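Local coordinates for Endonuclease/exonuclease/phosphatase (Leptotrichia buccalis C-1013-b, PDB 3TEB), which probably acts as a magnesium-dependent hydrolase of the DNase I-like endonuclease/exonuclease/phosphatase family, at residues Q41-L46 against G94-T99. Residues are numbered along the deposited sequence; the frame is centred on the assembly and turned at random.
Sequences QEVNQL and GVAVIT. With MG (magnesium ion), chain C.
A G1 beta bulge joins Glu42 and Val43 to Gly94 where strand 37-46 turns a corner beside strand 91-99, in one of the sheets of this DNase I-like fold. Val43 and Gly94 form an antiparallel hydrogen-bonded pair: Val43 N reaches Gly94 O at 3.0 Å, nearly straight at 165°, with the N-H arriving from above the carbonyl plane. The return bond, Gly94 N to Val43 O, is 2.9 Å long but more bent, at 139°. Glu42 takes a left-handed backbone conformation, as the first residue of a G1 bulge does. Its N lies 3.4 Å from Gly94 O at too poor an angle to bond directly; instead a water takes that N-H at 2.7 Å and donates to the same Gly94 O, which thus receives both Val43 N and the water.

On one side of the bulge, Gln41 and Val95 pass each other at a slant, Val95 CG1 lying against Gln41 CA and, at 4.1 Å, CG. On the other, Val43 CG2 approaches Ala96 CB at 4.3 Å, and Trp81 of strand 78-84 packs on both Val43 and Ala96. The side chain of Glu42 leaves the backbone away from strand 91-99, with CG anti to the carbonyl carbon (chi1 -63°). Beyond CG the chain is extended. Glu42 OE2 binds the magnesium ion at 1.8 Å. Asn10 ND2 donates a hydrogen bond to that same oxygen, and Asp256, a second magnesium-binding residue, lies about 5 Å away, side chain to side chain.

The left-handed residue that breaks the strand is thus also the metal ligand. Val43's two bonds and the water bridge tie its backbone to the neighbouring strand, which probably helps to set where the carboxylate meets the magnesium.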
ATOM      1  N   GLN A  41      -4.025   0.130   1.271  1.00 24.67           N
ATOM      2  CA  GLN A  41      -4.459   1.360   1.914  1.00 24.22           C
ATOM      3  C   GLN A  41      -5.979   1.478   1.872  1.00 23.90           C
ATOM      4  O   GLN A  41      -6.660   0.763   1.119  1.00 23.80           O
ATOM      5  CB  GLN A  41      -3.818   2.579   1.255  1.00 24.39           C
ATOM      6  CG  GLN A  41      -2.307   2.511   1.127  1.00 25.62           C
ATOM      7  CD  GLN A  41      -1.858   1.629  -0.028  1.00 27.98           C
ATOM      8  OE1 GLN A  41      -2.458   1.655  -1.111  1.00 30.60           O
ATOM      9  NE2 GLN A  41      -0.810   0.835   0.195  1.00 28.06           N
ATOM     10  N   GLU A  42      -6.505   2.410   2.665  1.00 23.84           N
ATOM     11  CA  GLU A  42      -7.953   2.595   2.821  1.00 23.99           C
ATOM     12  C   GLU A  42      -8.587   1.229   3.159  1.00 23.78           C
ATOM     13  O   GLU A  42      -9.524   0.787   2.518  1.00 23.99           O
ATOM     14  CB  GLU A  42      -8.617   3.303   1.596  1.00 24.17           C
ATOM     15  CG  GLU A  42      -8.145   4.762   1.299  1.00 26.79           C
ATOM     16  CD  GLU A  42      -9.125   5.595   0.415  1.00 31.63           C
ATOM     17  OE1 GLU A  42     -10.271   5.876   0.848  1.00 34.87           O
ATOM     18  OE2 GLU A  42      -8.755   6.012  -0.711  1.00 33.11           O
ATOM     19  N   VAL A  43      -8.030   0.554   4.154  1.00 23.64           N
ATOM     20  CA  VAL A  43      -8.576  -0.707   4.640  1.00 23.68           C
ATOM     21  C   VAL A  43      -9.455  -0.367   5.825  1.00 23.80           C
ATOM     22  O   VAL A  43      -8.969   0.191   6.805  1.00 24.28           O
ATOM     23  CB  VAL A  43      -7.459  -1.677   5.084  1.00 23.66           C
ATOM     24  CG1 VAL A  43      -8.041  -2.875   5.785  1.00 23.81           C
ATOM     25  CG2 VAL A  43      -6.642  -2.125   3.892  1.00 23.51           C
ATOM     26  N   ASN A  44     -10.743  -0.694   5.740  1.00 23.71           N
ATOM     27  CA  ASN A  44     -11.718  -0.235   6.740  1.00 23.55           C
ATOM     28  C   ASN A  44     -12.338  -1.352   7.554  1.00 23.69           C
ATOM     29  O   ASN A  44     -12.440  -2.498   7.103  1.00 23.74           O
ATOM     30  CB  ASN A  44     -12.848   0.580   6.084  1.00 23.61           C
ATOM     31  CG  ASN A  44     -12.344   1.785   5.294  1.00 23.70           C
ATOM     32  OD1 ASN A  44     -11.565   2.590   5.795  1.00 25.56           O
ATOM     33  ND2 ASN A  44     -12.806   1.919   4.055  1.00 23.89           N
ATOM     34  N   GLN A  45     -12.753  -0.995   8.762  1.00 23.01           N
ATOM     35  CA  GLN A  45     -13.595  -1.851   9.591  1.00 22.17           C
ATOM     36  C   GLN A  45     -14.611  -0.998  10.353  1.00 22.73           C
ATOM     37  O   GLN A  45     -14.389   0.190  10.608  1.00 23.47           O
ATOM     38  CB  GLN A  45     -12.748  -2.658  10.567  1.00 21.71           C
ATOM     39  CG  GLN A  45     -12.106  -1.832  11.688  1.00 22.26           C
ATOM     40  CD  GLN A  45     -11.175  -2.643  12.574  1.00 22.51           C
ATOM     41  OE1 GLN A  45     -10.858  -3.802  12.280  1.00 23.44           O
ATOM     42  NE2 GLN A  45     -10.735  -2.037  13.667  1.00 22.98           N
ATOM     43  N   LEU A  46     -15.731  -1.607  10.716  1.00 23.04           N
ATOM     44  CA  LEU A  46     -16.766  -0.899  11.455  1.00 24.30           C
ATOM     45  C   LEU A  46     -16.384  -0.710  12.911  1.00 24.71           C
ATOM     46  O   LEU A  46     -16.137  -1.684  13.612  1.00 24.43           O
ATOM     47  CB  LEU A  46     -18.070  -1.673  11.381  1.00 24.37           C
ATOM     48  CG  LEU A  46     -18.860  -1.486  10.103  1.00 26.07           C
ATOM     49  CD1 LEU A  46     -19.787  -2.676   9.891  1.00 28.46           C
ATOM     50  CD2 LEU A  46     -19.643  -0.192  10.174  1.00 28.10           C
ATOM     51  N   GLY A  94      -7.443   2.423   7.930  1.00 25.27           N
ATOM     52  CA  GLY A  94      -6.085   2.037   8.239  1.00 24.45           C
ATOM     53  C   GLY A  94      -5.359   1.521   7.027  1.00 24.35           C
ATOM     54  O   GLY A  94      -5.838   1.653   5.906  1.00 24.55           O
ATOM     55  N   VAL A  95      -4.190   0.940   7.246  1.00 24.01           N
ATOM     56  CA  VAL A  95      -3.425   0.351   6.165  1.00 23.98           C
ATOM     57  C   VAL A  95      -3.089  -1.043   6.593  1.00 24.00           C
ATOM     58  O   VAL A  95      -3.175  -1.354   7.779  1.00 24.02           O
ATOM     59  CB  VAL A  95      -2.124   1.130   5.873  1.00 24.05           C
ATOM     60  CG1 VAL A  95      -2.430   2.447   5.175  1.00 24.28           C
ATOM     61  CG2 VAL A  95      -1.344   1.382   7.143  1.00 24.02           C
ATOM     62  N   ALA A  96      -2.728  -1.895   5.641  1.00 24.19           N
ATOM     63  CA  ALA A  96      -2.337  -3.248   5.993  1.00 24.41           C
ATOM     64  C   ALA A  96      -1.231  -3.773   5.103  1.00 24.95           C
ATOM     65  O   ALA A  96      -0.900  -3.168   4.079  1.00 25.19           O
ATOM     66  CB  ALA A  96      -3.521  -4.167   5.974  1.00 24.16           C
ATOM     67  N   VAL A  97      -0.635  -4.882   5.521  1.00 25.64           N
ATOM     68  CA  VAL A  97       0.313  -5.614   4.703  1.00 26.44           C
ATOM     69  C   VAL A  97      -0.048  -7.077   4.845  1.00 27.11           C
ATOM     70  O   VAL A  97      -0.266  -7.557   5.953  1.00 27.58           O
ATOM     71  CB  VAL A  97       1.764  -5.438   5.207  1.00 26.41           C
ATOM     72  CG1 VAL A  97       2.709  -6.280   4.380  1.00 26.73           C
ATOM     73  CG2 VAL A  97       2.199  -3.981   5.175  1.00 26.05           C
ATOM     74  N   ILE A  98      -0.141  -7.785   3.733  1.00 27.92           N
ATOM     75  CA  ILE A  98      -0.263  -9.241   3.777  1.00 28.86           C
ATOM     76  C   ILE A  98       1.055  -9.842   3.302  1.00 29.48           C
ATOM     77  O   ILE A  98       1.718  -9.273   2.425  1.00 29.77           O
ATOM     78  CB  ILE A  98      -1.368  -9.764   2.844  1.00 28.96           C
ATOM     79  CG1 ILE A  98      -2.719  -9.082   3.118  1.00 29.88           C
ATOM     80  CG2 ILE A  98      -1.475 -11.275   2.946  1.00 29.26           C
ATOM     81  CD1 ILE A  98      -3.407  -9.484   4.412  1.00 31.35           C
ATOM     82  N   THR A  99       1.447 -10.982   3.862  1.00 29.95           N
ATOM     83  CA  THR A  99       2.684 -11.596   3.407  1.00 30.56           C
ATOM     84  C   THR A  99       2.699 -13.106   3.456  1.00 30.85           C
ATOM     85  O   THR A  99       2.099 -13.707   4.338  1.00 30.85           O
ATOM     86  CB  THR A  99       3.961 -10.967   4.075  1.00 30.76           C
ATOM     87  OG1 THR A  99       5.135 -11.593   3.536  1.00 31.73           O
ATOM     88  CG2 THR A  99       3.951 -11.074   5.598  1.00 30.40           C
TER
HETATM   89 MG    MG C 301      -9.916   6.849  -1.782  1.00 32.96          MG
HETATM   90  O   HOH W   1      -5.437   4.317   4.264  1.00 37.01           O